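Local structure of xylan esterase 1 (Thermoanaerobacterium sp. 'JW/SL YS485', 3FCY) at residues T43-E48 against V270-G275; M292-M297 against I319-D324. The protein probably removes acetyl groups from xylan and related acetylated substrates as a carbohydrate esterase of family 7 with the alpha/beta-hydrolase fold. One frame throughout, in Å; residues are numbered along the deposited sequence.

Interaction 1 (T43-E48 against V270-G275)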
ATOM      1  N   THR A  43      15.559   8.314 -26.570  1.00 31.66           N
ATOM      2  CA  THR A  43      14.942   7.234 -27.331  1.00 31.57           C
ATOM      3  C   THR A  43      13.745   7.708 -28.149  1.00 31.99           C
ATOM      4  O   THR A  43      13.517   7.224 -29.257  1.00 32.38           O
ATOM      5  CB  THR A  43      14.463   6.094 -26.396  1.00 31.85           C
ATOM      6  OG1 THR A  43      15.564   5.628 -25.604  1.00 31.16           O
ATOM      7  CG2 THR A  43      13.902   4.930 -27.209  1.00 31.60           C
ATOM      8  N   ASN A  44      12.976   8.647 -27.608  1.00 31.82           N
ATOM      9  CA  ASN A  44      11.800   9.140 -28.318  1.00 32.16           C
ATOM     10  C   ASN A  44      12.199   9.760 -29.653  1.00 33.57           C
ATOM     11  O   ASN A  44      13.142  10.546 -29.723  1.00 33.10           O
ATOM     12  CB  ASN A  44      11.053  10.180 -27.481  1.00 30.93           C
ATOM     13  CG  ASN A  44       9.600  10.306 -27.888  1.00 31.90           C
ATOM     14  OD1 ASN A  44       8.760   9.508 -27.472  1.00 32.10           O
ATOM     15  ND2 ASN A  44       9.298  11.294 -28.724  1.00 29.49           N
ATOM     16  N   PRO A  45      11.481   9.414 -30.733  1.00 34.15           N
ATOM     17  CA  PRO A  45      11.794   9.961 -32.055  1.00 35.63           C
ATOM     18  C   PRO A  45      11.615  11.475 -32.132  1.00 37.38           C
ATOM     19  O   PRO A  45      11.035  12.094 -31.238  1.00 36.64           O
ATOM     20  CB  PRO A  45      10.819   9.228 -32.976  1.00 36.88           C
ATOM     21  CG  PRO A  45      10.582   7.927 -32.262  1.00 37.07           C
ATOM     22  CD  PRO A  45      10.442   8.375 -30.831  1.00 35.86           C
ATOM     23  N   CYS A  46      12.130  12.060 -33.208  1.00 38.05           N
ATOM     24  CA  CYS A  46      12.023  13.491 -33.450  1.00 39.14           C
ATOM     25  C   CYS A  46      11.480  13.650 -34.866  1.00 38.57           C
ATOM     26  O   CYS A  46      12.097  13.193 -35.825  1.00 38.52           O
ATOM     27  CB  CYS A  46      13.393  14.161 -33.344  1.00 39.59           C
ATOM     28  SG  CYS A  46      13.347  15.958 -33.549  1.00 44.87           S
ATOM     29  N   PRO A  47      10.311  14.291 -35.014  1.00 38.80           N
ATOM     30  CA  PRO A  47       9.732  14.476 -36.347  1.00 38.48           C
ATOM     31  C   PRO A  47      10.741  15.069 -37.330  1.00 38.72           C
ATOM     32  O   PRO A  47      11.587  15.879 -36.949  1.00 37.08           O
ATOM     33  CB  PRO A  47       8.561  15.419 -36.086  1.00 38.73           C
ATOM     34  CG  PRO A  47       8.141  15.051 -34.694  1.00 38.69           C
ATOM     35  CD  PRO A  47       9.468  14.921 -33.983  1.00 37.53           C
ATOM     36  N   GLU A  48      10.647  14.658 -38.589  1.00 39.39           N
ATOM     37  CA  GLU A  48      11.546  15.159 -39.619  1.00 41.28           C
ATOM     38  C   GLU A  48      11.339  16.638 -39.890  1.00 39.57           C
ATOM     39  O   GLU A  48      12.261  17.332 -40.308  1.00 40.58           O
ATOM     40  CB  GLU A  48      11.362  14.370 -40.913  1.00 44.22           C
ATOM     41  CG  GLU A  48      12.301  13.188 -41.022  1.00 49.43           C
ATOM     42  CD  GLU A  48      13.754  13.613 -40.936  1.00 52.97           C
ATOM     43  OE1 GLU A  48      14.205  14.375 -41.820  1.00 54.64           O
ATOM     44  OE2 GLU A  48      14.444  13.193 -39.982  1.00 56.07           O
ATOM     45  N   VAL A 270       2.596   7.622 -32.829  1.00 28.00           N
ATOM     46  CA  VAL A 270       2.220   8.281 -31.587  1.00 27.01           C
ATOM     47  C   VAL A 270       3.430   8.942 -30.932  1.00 26.57           C
ATOM     48  O   VAL A 270       3.403  10.134 -30.623  1.00 23.73           O
ATOM     49  CB  VAL A 270       1.583   7.277 -30.595  1.00 27.43           C
ATOM     50  CG1 VAL A 270       1.361   7.941 -29.241  1.00 26.32           C
ATOM     51  CG2 VAL A 270       0.255   6.783 -31.153  1.00 26.98           C
ATOM     52  N   PHE A 271       4.494   8.171 -30.729  1.00 26.02           N
ATOM     53  CA  PHE A 271       5.686   8.721 -30.103  1.00 27.30           C
ATOM     54  C   PHE A 271       6.406   9.746 -30.971  1.00 27.98           C
ATOM     55  O   PHE A 271       7.047  10.653 -30.451  1.00 29.73           O
ATOM     56  CB  PHE A 271       6.635   7.600 -29.682  1.00 27.27           C
ATOM     57  CG  PHE A 271       6.190   6.876 -28.444  1.00 27.54           C
ATOM     58  CD1 PHE A 271       5.733   5.562 -28.508  1.00 29.40           C
ATOM     59  CD2 PHE A 271       6.198   7.522 -27.211  1.00 26.55           C
ATOM     60  CE1 PHE A 271       5.287   4.905 -27.360  1.00 28.41           C
ATOM     61  CE2 PHE A 271       5.754   6.873 -26.057  1.00 26.07           C
ATOM     62  CZ  PHE A 271       5.298   5.563 -26.132  1.00 26.66           C
ATOM     63  N   THR A 272       6.297   9.613 -32.290  1.00 28.32           N
ATOM     64  CA  THR A 272       6.935  10.572 -33.186  1.00 27.99           C
ATOM     65  C   THR A 272       6.209  11.903 -33.039  1.00 28.11           C
ATOM     66  O   THR A 272       6.833  12.961 -32.980  1.00 28.37           O
ATOM     67  CB  THR A 272       6.860  10.118 -34.665  1.00 29.19           C
ATOM     68  OG1 THR A 272       7.627   8.918 -34.835  1.00 26.87           O
ATOM     69  CG2 THR A 272       7.406  11.199 -35.588  1.00 26.96           C
ATOM     70  N   LYS A 273       4.884  11.843 -32.979  1.00 27.53           N
ATOM     71  CA  LYS A 273       4.084  13.049 -32.825  1.00 26.63           C
ATOM     72  C   LYS A 273       4.387  13.702 -31.476  1.00 25.03           C
ATOM     73  O   LYS A 273       4.468  14.931 -31.374  1.00 23.61           O
ATOM     74  CB  LYS A 273       2.601  12.712 -32.937  1.00 26.35           C
ATOM     75  CG  LYS A 273       1.715  13.926 -33.116  1.00 29.46           C
ATOM     76  CD  LYS A 273       0.329  13.506 -33.568  1.00 31.35           C
ATOM     77  CE  LYS A 273      -0.570  14.707 -33.806  1.00 31.59           C
ATOM     78  NZ  LYS A 273      -1.906  14.269 -34.295  1.00 33.18           N
ATOM     79  N   LEU A 274       4.560  12.880 -30.443  1.00 24.20           N
ATOM     80  CA  LEU A 274       4.890  13.401 -29.116  1.00 24.61           C
ATOM     81  C   LEU A 274       6.284  14.030 -29.178  1.00 23.57           C
ATOM     82  O   LEU A 274       6.675  14.807 -28.305  1.00 24.81           O
ATOM     83  CB  LEU A 274       4.870  12.278 -28.072  1.00 22.88           C
ATOM     84  CG  LEU A 274       3.494  11.720 -27.680  1.00 24.65           C
ATOM     85  CD1 LEU A 274       3.668  10.538 -26.739  1.00 22.96           C
ATOM     86  CD2 LEU A 274       2.661  12.810 -27.021  1.00 23.51           C
ATOM     87  N   GLY A 275       7.028  13.683 -30.222  1.00 24.64           N
ATOM     88  CA  GLY A 275       8.364  14.224 -30.398  1.00 25.44           C
ATOM     89  C   GLY A 275       8.351  15.733 -30.554  1.00 24.87           C
ATOM     90  O   GLY A 275       9.337  16.405 -30.252  1.00 27.01           O
TER
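Phe271 meets the extended segment 43-48 with its backbone carbonyl and its ring atom CD2, and Asn44 takes both. The amide nitrogen ND2 of Asn44 donates to Phe271 O at 2.9 Å, a bent bond with 140° at the hydrogen and a donor tilted out of the carbonyl plane. With CG swung anti to the backbone N (chi1 -157°), Asn44 carries its amide across to the helix, where OD1 lies 3.3 Å from CD2 of Phe271, the amide and ring planes being steeply inclined. OD1 also accepts from the backbone N of Lys238, so the amide is held through both its oxygen and its nitrogen, and its flip state is fixed. Cutting this side chain back to alanine would probably leave Phe271 O without this donor and Lys238 N without its acceptor, and open a gap beside the ring.

Thr272 follows, packing between two prolines. Its OG1, bonded back to Asn268 O within the helix, lies 3.7 Å from Pro45 CB, while its methyl CG2 is 4.0 Å from Pro47 CG. The contact thus lays the irregular linker between helices 34-37 and 50-62 along the C-terminal end of helix 267-274, which belongs to the helical region following strand 226-230 of this alpha/beta hydrolase.

At Gly275, which has no side chain, the linker passes close over the backbone itself: CA is 3.5 Å from Pro45 O and C is 3.7 Å from Pro47 CD.

Interaction 2 (M292-M297 against I319-D324)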
ATOM      1  N   MET A 292      21.239  21.910 -14.096  1.00 25.06           N
ATOM      2  CA  MET A 292      20.161  20.962 -13.846  1.00 26.19           C
ATOM      3  C   MET A 292      20.476  20.082 -12.644  1.00 25.46           C
ATOM      4  O   MET A 292      21.610  20.057 -12.162  1.00 25.39           O
ATOM      5  CB  MET A 292      19.946  20.077 -15.081  1.00 27.25           C
ATOM      6  CG  MET A 292      19.432  20.815 -16.314  1.00 31.62           C
ATOM      7  SD  MET A 292      19.280  19.738 -17.776  1.00 34.98           S
ATOM      8  CE  MET A 292      18.223  18.467 -17.135  1.00 30.59           C
ATOM      9  N   CYS A 293      19.465  19.375 -12.149  1.00 24.13           N
ATOM     10  CA  CYS A 293      19.664  18.457 -11.038  1.00 24.46           C
ATOM     11  C   CYS A 293      18.817  17.226 -11.318  1.00 24.76           C
ATOM     12  O   CYS A 293      17.780  17.312 -11.979  1.00 24.73           O
ATOM     13  CB  CYS A 293      19.284  19.098  -9.695  1.00 24.12           C
ATOM     14  SG  CYS A 293      17.551  19.503  -9.457  1.00 24.32           S
ATOM     15  N   VAL A 294      19.276  16.074 -10.841  1.00 23.66           N
ATOM     16  CA  VAL A 294      18.565  14.828 -11.070  1.00 22.96           C
ATOM     17  C   VAL A 294      18.673  13.899  -9.865  1.00 22.77           C
ATOM     18  O   VAL A 294      19.750  13.724  -9.291  1.00 21.75           O
ATOM     19  CB  VAL A 294      19.122  14.115 -12.334  1.00 23.60           C
ATOM     20  CG1 VAL A 294      20.620  13.887 -12.181  1.00 24.04           C
ATOM     21  CG2 VAL A 294      18.398  12.793 -12.567  1.00 20.46           C
ATOM     22  N   GLY A 295      17.542  13.320  -9.477  1.00 22.60           N
ATOM     23  CA  GLY A 295      17.526  12.399  -8.355  1.00 23.36           C
ATOM     24  C   GLY A 295      17.564  10.997  -8.927  1.00 23.52           C
ATOM     25  O   GLY A 295      16.716  10.647  -9.747  1.00 24.19           O
ATOM     26  N   LEU A 296      18.531  10.189  -8.507  1.00 23.05           N
ATOM     27  CA  LEU A 296      18.651   8.838  -9.041  1.00 23.16           C
ATOM     28  C   LEU A 296      17.577   7.861  -8.560  1.00 24.34           C
ATOM     29  O   LEU A 296      17.500   6.731  -9.037  1.00 24.45           O
ATOM     30  CB  LEU A 296      20.049   8.280  -8.754  1.00 23.60           C
ATOM     31  CG  LEU A 296      21.222   9.047  -9.380  1.00 23.55           C
ATOM     32  CD1 LEU A 296      22.494   8.220  -9.227  1.00 24.28           C
ATOM     33  CD2 LEU A 296      20.957   9.332 -10.853  1.00 23.90           C
ATOM     34  N   MET A 297      16.744   8.299  -7.623  1.00 25.00           N
ATOM     35  CA  MET A 297      15.662   7.464  -7.115  1.00 26.20           C
ATOM     36  C   MET A 297      14.331   7.943  -7.702  1.00 27.32           C
ATOM     37  O   MET A 297      13.267   7.440  -7.345  1.00 24.32           O
ATOM     38  CB  MET A 297      15.594   7.543  -5.585  1.00 28.67           C
ATOM     39  CG  MET A 297      16.824   7.002  -4.861  1.00 31.93           C
ATOM     40  SD  MET A 297      17.198   5.295  -5.309  1.00 39.89           S
ATOM     41  CE  MET A 297      15.996   4.416  -4.285  1.00 38.00           C
ATOM     42  N   ILE A 319      25.234  19.480 -14.377  1.00 27.19           N
ATOM     43  CA  ILE A 319      24.137  18.754 -13.758  1.00 25.26           C
ATOM     44  C   ILE A 319      24.556  18.204 -12.391  1.00 26.23           C
ATOM     45  O   ILE A 319      25.631  17.615 -12.238  1.00 25.08           O
ATOM     46  CB  ILE A 319      23.636  17.607 -14.689  1.00 26.60           C
ATOM     47  CG1 ILE A 319      22.307  17.049 -14.169  1.00 25.43           C
ATOM     48  CG2 ILE A 319      24.675  16.498 -14.779  1.00 26.58           C
ATOM     49  CD1 ILE A 319      21.630  16.099 -15.127  1.00 23.71           C
ATOM     50  N   LYS A 320      23.709  18.436 -11.392  1.00 23.97           N
ATOM     51  CA  LYS A 320      23.967  17.977 -10.036  1.00 24.44           C
ATOM     52  C   LYS A 320      23.193  16.685  -9.797  1.00 25.15           C
ATOM     53  O   LYS A 320      21.972  16.641  -9.978  1.00 23.82           O
ATOM     54  CB  LYS A 320      23.540  19.050  -9.030  1.00 23.92           C
ATOM     55  CG  LYS A 320      24.220  20.395  -9.257  1.00 26.66           C
ATOM     56  CD  LYS A 320      25.738  20.251  -9.211  1.00 30.03           C
ATOM     57  CE  LYS A 320      26.428  21.488  -9.761  1.00 35.10           C
ATOM     58  NZ  LYS A 320      27.913  21.337  -9.786  1.00 35.87           N
ATOM     59  N   VAL A 321      23.914  15.642  -9.395  1.00 25.03           N
ATOM     60  CA  VAL A 321      23.326  14.327  -9.151  1.00 24.66           C
ATOM     61  C   VAL A 321      23.100  14.054  -7.669  1.00 24.92           C
ATOM     62  O   VAL A 321      24.011  14.215  -6.855  1.00 22.78           O
ATOM     63  CB  VAL A 321      24.236  13.213  -9.725  1.00 26.81           C
ATOM     64  CG1 VAL A 321      23.598  11.846  -9.510  1.00 23.99           C
ATOM     65  CG2 VAL A 321      24.490  13.467 -11.204  1.00 24.42           C
ATOM     66  N   TYR A 322      21.880  13.642  -7.334  1.00 23.60           N
ATOM     67  CA  TYR A 322      21.501  13.333  -5.956  1.00 24.57           C
ATOM     68  C   TYR A 322      21.045  11.871  -5.904  1.00 24.82           C
ATOM     69  O   TYR A 322      19.868  11.559  -6.112  1.00 22.98           O
ATOM     70  CB  TYR A 322      20.376  14.274  -5.511  1.00 24.30           C
ATOM     71  CG  TYR A 322      20.825  15.713  -5.424  1.00 27.04           C
ATOM     72  CD1 TYR A 322      21.218  16.266  -4.206  1.00 26.01           C
ATOM     73  CD2 TYR A 322      20.914  16.507  -6.569  1.00 25.11           C
ATOM     74  CE1 TYR A 322      21.692  17.574  -4.126  1.00 26.44           C
ATOM     75  CE2 TYR A 322      21.388  17.812  -6.502  1.00 26.84           C
ATOM     76  CZ  TYR A 322      21.776  18.338  -5.274  1.00 26.94           C
ATOM     77  OH  TYR A 322      22.249  19.626  -5.198  1.00 28.13           O
ATOM     78  N   PRO A 323      21.987  10.956  -5.631  1.00 24.23           N
ATOM     79  CA  PRO A 323      21.736   9.514  -5.552  1.00 24.34           C
ATOM     80  C   PRO A 323      20.542   9.065  -4.715  1.00 24.48           C
ATOM     81  O   PRO A 323      19.802   8.174  -5.120  1.00 24.79           O
ATOM     82  CB  PRO A 323      23.055   8.969  -5.005  1.00 25.06           C
ATOM     83  CG  PRO A 323      24.068   9.911  -5.597  1.00 24.64           C
ATOM     84  CD  PRO A 323      23.404  11.251  -5.350  1.00 24.51           C
ATOM     85  N   ASP A 324      20.342   9.692  -3.563  1.00 24.10           N
ATOM     86  CA  ASP A 324      19.263   9.283  -2.667  1.00 25.85           C
ATOM     87  C   ASP A 324      17.972  10.076  -2.758  1.00 26.39           C
ATOM     88  O   ASP A 324      17.091   9.923  -1.908  1.00 28.82           O
ATOM     89  CB  ASP A 324      19.782   9.311  -1.230  1.00 25.33           C
ATOM     90  CG  ASP A 324      21.169   8.720  -1.118  1.00 26.24           C
ATOM     91  OD1 ASP A 324      21.324   7.507  -1.373  1.00 27.12           O
ATOM     92  OD2 ASP A 324      22.107   9.473  -0.795  1.00 27.17           O
TER
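Met292 O accepts from Lys320 N at 2.8 Å, the first of four backbone hydrogen bonds that zip strands 289-295 and 317-322 together in parallel. Val294 lies at the centre, its N donating to Lys320 O and its O receiving Tyr322 N, both bonds at 2.9 Å. Beyond it, Leu296 N reaches Tyr322 O at 3.1 Å, as segment 292-297 leaves its strand.

Packing is closest on the face carrying Met292, Val294, Ile319 and Val321. Val294 CG1, in the position between the backbone N and the carbonyl carbon (chi1 57°), meets Ile319 CD1 at 3.8 Å and also touches Val321 CG2. Helix 303-310 covers this face, setting Phe307 on Val294 and Tyr310 on Met292 and Ile319. Farther along, Val321 CG1 sits 3.7 Å from Leu296 CG and near both of its methyl groups. Past the strand ends, Leu296 and Met297 lie against Pro323, with Met297 CG 3.2 Å from Pro323 O.

The other face is more loosely joined across the pair. Cys293 CB approaches Tyr322 CE2 at 4.0 Å, Gly295 adds no side chain, and Lys320 curls at chi2 so that its amine leads away from strand 289-295, its side chain touching Phe333 and Leu336 of helix 333-342. Asp324 turns from the pair to bond His264 and Trp241 of the second subunit.

Strand 289-295, helix 303-310 and strand 317-322 form a beta-alpha-beta crossover at one edge of the central sheet; the loops after its two strands carry Asp298 and His327, the predicted charge-relay residues of an alpha/beta-hydrolase triad.

From the N terminus, the chain first passes through 43-48, ahead of helix 50-62, and then builds seven of the nine strands of the sheet, from 69-72 to 226-230, before returning to that linker at 270-275. Interaction 1 thereby closes a loop of 221 residues and ties the N-terminal region to helix 267-274. Interaction 2 opens only afterwards and closes a short loop of 21 residues, joining the last two strands, which helix 303-310 connects. The two are in series, neither nested nor crossed. Their centres lie 26 Å apart and their nearest atoms about 14 Å, so they do not touch.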